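Local atomic coordinates of BsaWI endonuclease (Geobacillus stearothermophilus, PDB entry 4ZSF), a protein that probably cleaves double-stranded DNA as a restriction endonuclease of the PD-(D/E)XK nuclease superfamily, and is captured here on DNA in a pre-specific complex. Residues 234-239 with 267-272. Residues are numbered along the deposited sequence; the frame is centred on the assembly and turned at random.
Sequences RIYPID and WKAGQK. With CA (calcium ion), chain F.
Arg234 reaches across to the carbonyl oxygen of Trp267, a clear case of a C-terminal tail joined to the edge strand of a sheet partly by one long side chain and a pair of waters. The Arg234 chain runs extended from CG to NE, and its NH1 donates to Trp267 O at 2.7 Å in a nearly straight bond (167°) lying in the guanidinium plane; NH2 adds a weak second bond to the same oxygen. NH1 also donates to the carbonyl of His221, so this one nitrogen ties the tail to a third part of the chain. Over one guanidinium face lies the aliphatic part of Lys268, with CB 3.6 Å from Arg234 NH1. CG of Lys268 stands anti to its backbone N (chi1 177°) and the chain stays extended beyond, carrying NZ to a salt bridge with Asp233.

Two residues on, Tyr236 projects toward the tail, and its OH comes within 3.8 Å of Lys268 CE. That hydroxyl also holds two waters: one, 2.8 Å from Tyr236 OH, accepts from Ala269 N, while the other, 2.7 Å from Tyr236 OH, donates to Ala269 O. The two waters thus link the hydroxyl to the peptide groups on either side of Ala269, which it does not hydrogen-bond directly.

At the far end Asp239 OD2 binds a calcium ion at 2.3 Å, away from the tail. Strand 235-238, outermost in the mixed sheet, pairs in parallel with strand 222-226, while helix 243-258 packs against both the strand and the tail, through His248 on Tyr236 and Ala269 and through Ala252 on Trp267.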
# COMPACT_ATOMS: atom_id res chain seq x y z
N ARG A 234 -8.87 6.83 -27.79
CA ARG A 234 -8.23 7.85 -26.91
C ARG A 234 -6.90 7.37 -26.38
O ARG A 234 -6.32 8.03 -25.51
CB ARG A 234 -9.15 8.18 -25.72
CG ARG A 234 -10.51 8.77 -26.15
CD ARG A 234 -11.46 8.75 -24.92
NE ARG A 234 -12.78 9.36 -25.17
CZ ARG A 234 -13.05 10.67 -25.11
NH1 ARG A 234 -12.10 11.56 -24.82
NH2 ARG A 234 -14.32 11.07 -25.37
N ILE A 235 -6.39 6.26 -26.93
CA ILE A 235 -5.07 5.76 -26.52
C ILE A 235 -4.07 6.15 -27.60
O ILE A 235 -4.09 5.59 -28.71
CB ILE A 235 -5.06 4.28 -26.34
CG1 ILE A 235 -6.10 3.89 -25.23
CG2 ILE A 235 -3.71 3.84 -25.91
CD1 ILE A 235 -6.38 2.37 -25.20
N TYR A 236 -3.24 7.12 -27.29
CA TYR A 236 -2.35 7.72 -28.27
C TYR A 236 -0.86 7.40 -28.09
O TYR A 236 -0.42 7.33 -26.95
CB TYR A 236 -2.45 9.25 -28.17
CG TYR A 236 -3.86 9.78 -28.30
CD1 TYR A 236 -4.48 9.87 -29.55
CD2 TYR A 236 -4.54 10.22 -27.17
CE1 TYR A 236 -5.78 10.39 -29.67
CE2 TYR A 236 -5.84 10.74 -27.28
CZ TYR A 236 -6.43 10.85 -28.54
OH TYR A 236 -7.73 11.37 -28.61
N PRO A 237 -0.10 7.23 -29.19
CA PRO A 237 1.33 6.96 -29.06
C PRO A 237 2.12 8.24 -28.83
O PRO A 237 1.82 9.30 -29.44
CB PRO A 237 1.71 6.32 -30.41
CG PRO A 237 0.71 6.93 -31.42
CD PRO A 237 -0.60 7.14 -30.57
N ILE A 238 3.14 8.14 -27.96
CA ILE A 238 4.11 9.23 -27.80
C ILE A 238 5.50 8.66 -27.71
O ILE A 238 5.69 7.44 -27.50
CB ILE A 238 3.85 10.10 -26.53
CG1 ILE A 238 3.72 9.18 -25.31
CG2 ILE A 238 2.61 11.05 -26.71
CD1 ILE A 238 3.75 10.00 -23.95
N ASP A 239 6.49 9.52 -27.93
CA ASP A 239 7.86 9.17 -27.62
C ASP A 239 8.41 10.36 -26.83
O ASP A 239 7.62 11.15 -26.26
CB ASP A 239 8.70 8.88 -28.86
CG ASP A 239 8.83 10.09 -29.76
OD1 ASP A 239 8.43 11.23 -29.39
OD2 ASP A 239 9.45 9.89 -30.79
N TRP A 267 -15.63 15.15 -24.13
CA TRP A 267 -14.65 15.93 -24.90
C TRP A 267 -13.57 15.00 -25.46
O TRP A 267 -13.08 14.10 -24.78
CB TRP A 267 -14.00 17.01 -24.03
CG TRP A 267 -13.03 17.91 -24.81
CD1 TRP A 267 -13.37 19.11 -25.41
CD2 TRP A 267 -11.65 17.69 -25.08
NE1 TRP A 267 -12.24 19.65 -26.03
CE2 TRP A 267 -11.18 18.80 -25.82
CE3 TRP A 267 -10.74 16.67 -24.72
CZ2 TRP A 267 -9.83 18.92 -26.25
CZ3 TRP A 267 -9.37 16.79 -25.14
CH2 TRP A 267 -8.94 17.91 -25.88
N LYS A 268 -13.19 15.21 -26.72
CA LYS A 268 -12.09 14.45 -27.26
C LYS A 268 -11.28 15.34 -28.20
O LYS A 268 -11.87 16.14 -28.91
CB LYS A 268 -12.65 13.21 -28.00
CG LYS A 268 -11.54 12.39 -28.67
CD LYS A 268 -12.04 11.03 -29.22
CE LYS A 268 -11.01 10.37 -30.22
NZ LYS A 268 -11.60 9.17 -30.90
N ALA A 269 -9.95 15.19 -28.23
CA ALA A 269 -9.10 16.02 -29.07
C ALA A 269 -9.34 15.74 -30.55
O ALA A 269 -9.66 14.60 -30.91
CB ALA A 269 -7.64 15.76 -28.72
N GLY A 270 -9.18 16.76 -31.39
CA GLY A 270 -9.07 16.54 -32.82
C GLY A 270 -10.37 16.30 -33.53
O GLY A 270 -10.35 15.76 -34.67
N GLN A 271 -11.49 16.69 -32.93
CA GLN A 271 -12.82 16.38 -33.49
C GLN A 271 -13.47 17.57 -34.22
O GLN A 271 -14.58 17.44 -34.78
CB GLN A 271 -13.78 15.90 -32.40
CG GLN A 271 -13.25 14.74 -31.60
CD GLN A 271 -12.89 13.54 -32.48
OE1 GLN A 271 -13.78 12.93 -33.09
NE2 GLN A 271 -11.58 13.19 -32.55
N LYS A 272 -12.81 18.73 -34.19
CA LYS A 272 -13.48 19.97 -34.64
C LYS A 272 -13.55 20.01 -36.16
O LYS A 272 -12.58 19.66 -36.84
CB LYS A 272 -12.78 21.22 -34.10
CG LYS A 272 -12.89 21.43 -32.59
CD LYS A 272 -12.42 22.85 -32.27
CE LYS A 272 -12.50 23.18 -30.80
NZ LYS A 272 -11.46 22.42 -30.09
OXT LYS A 272 -14.59 20.37 -36.75
CA CA F . 8.75 10.24 -32.97
O HOH W 1 -8.56 13.08 -26.59
O HOH W 2 -8.21 12.28 -31.12
O HOH W 3 9.02 12.61 -32.30
O HOH W 4 11.38 10.74 -33.39